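Local coordinates for tubulin-like protein CetZ2 (Haloferax volcanii, PDB 4B45) that binds GTP through its tubulin-like GTPase domain, forms protofilaments in the crystal and is involved in cell shape control, at residues Leu130-Gly135 / Val163-Phe168. Numbering follows the deposited sequence.
With GSP (5'-guanosine-diphosphate-monothiophosphate), chain C.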
loop_
_atom_site.group_PDB
_atom_site.type_symbol
_atom_site.label_atom_id
_atom_site.label_comp_id
_atom_site.label_asym_id
_atom_site.label_seq_id
_atom_site.Cartn_x
_atom_site.Cartn_y
_atom_site.Cartn_z
ATOM N N LEU A 130 -5.337 0.200 -1.087
ATOM C CA LEU A 130 -4.085 -0.536 -1.021
ATOM C C LEU A 130 -4.420 -1.946 -1.502
ATOM O O LEU A 130 -5.029 -2.747 -0.771
ATOM C CB LEU A 130 -3.532 -0.524 0.408
ATOM C CG LEU A 130 -2.239 -1.276 0.711
ATOM C CD1 LEU A 130 -1.065 -0.824 -0.184
ATOM C CD2 LEU A 130 -1.901 -1.102 2.201
ATOM N N GLY A 131 -4.082 -2.226 -2.758
ATOM C CA GLY A 131 -4.526 -3.458 -3.391
ATOM C C GLY A 131 -3.439 -4.496 -3.572
ATOM O O GLY A 131 -2.350 -4.180 -4.069
ATOM N N ILE A 132 -3.734 -5.736 -3.183
ATOM C CA ILE A 132 -2.780 -6.845 -3.360
ATOM C C ILE A 132 -3.032 -7.632 -4.636
ATOM O O ILE A 132 -4.101 -8.238 -4.822
ATOM C CB ILE A 132 -2.792 -7.810 -2.168
ATOM C CG1 ILE A 132 -2.301 -7.100 -0.906
ATOM C CG2 ILE A 132 -1.920 -9.030 -2.447
ATOM C CD1 ILE A 132 -2.913 -7.654 0.375
ATOM N N LEU A 133 -2.039 -7.616 -5.520
ATOM C CA LEU A 133 -2.093 -8.345 -6.779
ATOM C C LEU A 133 -1.713 -9.808 -6.530
ATOM O O LEU A 133 -0.758 -10.080 -5.807
ATOM C CB LEU A 133 -1.116 -7.702 -7.764
ATOM C CG LEU A 133 -1.451 -7.717 -9.254
ATOM C CD1 LEU A 133 -2.736 -6.950 -9.516
ATOM C CD2 LEU A 133 -0.284 -7.129 -10.050
ATOM N N PRO A 134 -2.472 -10.758 -7.107
ATOM C CA PRO A 134 -2.146 -12.165 -6.874
ATOM C C PRO A 134 -0.860 -12.541 -7.580
ATOM O O PRO A 134 -0.552 -11.994 -8.635
ATOM C CB PRO A 134 -3.314 -12.913 -7.533
ATOM C CG PRO A 134 -3.804 -11.986 -8.591
ATOM C CD PRO A 134 -3.616 -10.595 -8.021
ATOM N N GLY A 135 -0.121 -13.483 -7.018
ATOM C CA GLY A 135 1.034 -14.008 -7.716
ATOM C C GLY A 135 0.629 -14.668 -9.020
ATOM O O GLY A 135 -0.487 -15.208 -9.151
ATOM N N VAL A 163 0.432 -3.723 -4.452
ATOM C CA VAL A 163 1.435 -4.630 -3.933
ATOM C C VAL A 163 1.406 -5.910 -4.750
ATOM O O VAL A 163 0.391 -6.614 -4.788
ATOM C CB VAL A 163 1.116 -5.016 -2.477
ATOM C CG1 VAL A 163 2.117 -6.049 -1.971
ATOM C CG2 VAL A 163 1.092 -3.787 -1.600
ATOM N N ASP A 164 2.520 -6.218 -5.397
ATOM C CA ASP A 164 2.670 -7.480 -6.108
ATOM C C ASP A 164 3.258 -8.553 -5.172
ATOM O O ASP A 164 4.419 -8.461 -4.766
ATOM C CB ASP A 164 3.570 -7.249 -7.324
ATOM C CG ASP A 164 3.756 -8.493 -8.175
ATOM O OD1 ASP A 164 3.033 -9.501 -7.982
ATOM O OD2 ASP A 164 4.634 -8.450 -9.063
ATOM N N ASN A 165 2.456 -9.562 -4.822
ATOM C CA ASN A 165 2.919 -10.640 -3.949
ATOM C C ASN A 165 4.164 -11.329 -4.484
ATOM O O ASN A 165 5.037 -11.750 -3.724
ATOM C CB ASN A 165 1.813 -11.690 -3.729
ATOM C CG ASN A 165 0.861 -11.309 -2.603
ATOM O OD1 ASN A 165 1.020 -10.252 -1.985
ATOM N ND2 ASN A 165 -0.145 -12.170 -2.334
ATOM N N ASP A 166 4.231 -11.465 -5.801
ATOM C CA ASP A 166 5.402 -12.043 -6.445
ATOM C C ASP A 166 6.665 -11.192 -6.248
ATOM O O ASP A 166 7.768 -11.690 -6.438
ATOM C CB ASP A 166 5.146 -12.248 -7.943
ATOM C CG ASP A 166 4.395 -13.528 -8.236
ATOM O OD1 ASP A 166 4.262 -14.367 -7.319
ATOM O OD2 ASP A 166 3.938 -13.700 -9.387
ATOM N N ALA A 167 6.512 -9.920 -5.870
ATOM C CA ALA A 167 7.681 -9.053 -5.681
ATOM C C ALA A 167 8.389 -9.333 -4.353
ATOM O O ALA A 167 9.517 -8.897 -4.132
ATOM C CB ALA A 167 7.293 -7.586 -5.768
ATOM N N PHE A 168 7.722 -10.062 -3.468
ATOM C CA PHE A 168 8.259 -10.305 -2.133
ATOM C C PHE A 168 8.306 -11.797 -1.849
ATOM O O PHE A 168 7.317 -12.394 -1.410
ATOM C CB PHE A 168 7.401 -9.582 -1.105
ATOM C CG PHE A 168 7.296 -8.110 -1.358
ATOM C CD1 PHE A 168 8.318 -7.256 -0.967
ATOM C CD2 PHE A 168 6.207 -7.584 -2.022
ATOM C CE1 PHE A 168 8.239 -5.892 -1.209
ATOM C CE2 PHE A 168 6.134 -6.209 -2.278
ATOM C CZ PHE A 168 7.142 -5.372 -1.872
HETATM P PG GSP C . -12.328 -15.721 -0.514
HETATM O O3B GSP C . -12.452 -14.190 -0.052
HETATM S S1G GSP C . -10.976 -16.101 -2.032
HETATM O O2G GSP C . -11.974 -16.618 0.708
HETATM O O3G GSP C . -13.658 -16.028 -1.078
HETATM P PB GSP C . -11.272 -13.216 0.405
HETATM O O1B GSP C . -11.156 -13.060 1.901
HETATM O O2B GSP C . -11.567 -11.842 -0.182
HETATM P PA GSP C . -8.467 -13.242 0.337
HETATM O O1A GSP C . -7.720 -14.286 1.123
HETATM O O2A GSP C . -8.472 -11.969 1.144
HETATM O O3A GSP C . -9.884 -13.734 -0.119
HETATM O "O5'" GSP C . -7.712 -12.876 -0.971
HETATM C "C5'" GSP C . -6.974 -13.794 -1.704
HETATM C "C4'" GSP C . -5.789 -13.188 -2.325
HETATM O "O4'" GSP C . -5.042 -12.492 -1.372
HETATM C "C3'" GSP C . -4.876 -14.196 -2.896
HETATM O "O3'" GSP C . -4.227 -13.580 -3.942
HETATM C "C2'" GSP C . -3.922 -14.477 -1.829
HETATM O "O2'" GSP C . -2.702 -14.845 -2.379
HETATM C "C1'" GSP C . -3.783 -13.186 -1.182
HETATM N N9 GSP C . -3.528 -13.210 0.244
HETATM C C8 GSP C . -4.170 -13.942 1.160
HETATM N N7 GSP C . -3.683 -13.646 2.381
HETATM C C5 GSP C . -2.714 -12.692 2.236
HETATM C C6 GSP C . -1.885 -12.005 3.165
HETATM O O6 GSP C . -1.945 -12.258 4.523
HETATM N N1 GSP C . -1.002 -11.097 2.685
HETATM C C2 GSP C . -0.925 -10.842 1.360
HETATM N N2 GSP C . 0.050 -9.841 0.911
HETATM N N3 GSP C . -1.694 -11.460 0.449
HETATM C C4 GSP C . -2.606 -12.409 0.878
#
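Ile132 and Asn165 meet where two neighbouring parallel strands of the Rossmann-like GTPase domain end beside the bound guanine; helix 140-156 makes the right-handed beta-alpha-beta crossover between them. Methyl CG2 of Ile132, anti to its own backbone N, comes in at a slant over one face of the Asn165 amide, 3.2 Å from OD1 and 3.6 Å from CG and ND2. CD1 of Ile132 reaches under the base, 3.7 Å from guanine N2. CG of Asn165 lies anti to its carbonyl carbon, beside the backbone N (chi1 -85°), which carries the amide toward the nucleotide: OD1 accepts from N2 at 3.1 Å, while ND2 donates to N3. This pair of bonds fixes which way round the amide sits. An alanine in place of Asn165 would probably leave N2 and N3 without these mates and open a gap beside CG2 of Ile132.

Behind the pocket, Val163 stands on the same face of the sheet as Ile132, its CG2 packed against CD1 of Leu130. Two nearly straight bonds, Val163 N to Gly131 O and Leu133 N to Val163 O (2.7 Å), zip the strands together; a weaker third from Asn165 N to Leu133 O follows as the second strand turns into 3-10 geometry. Asp164, on the opposite face, closes an Asx turn: its OD1 accepts from Asp166 N above the carboxylate plane and also forms a salt bridge with Arg324. Past the strand ends, the Asp166 carboxylate lies against Gly135, whose CA is 3.3 Å from OD1, while OD2 takes the amide hydrogen of Ala136.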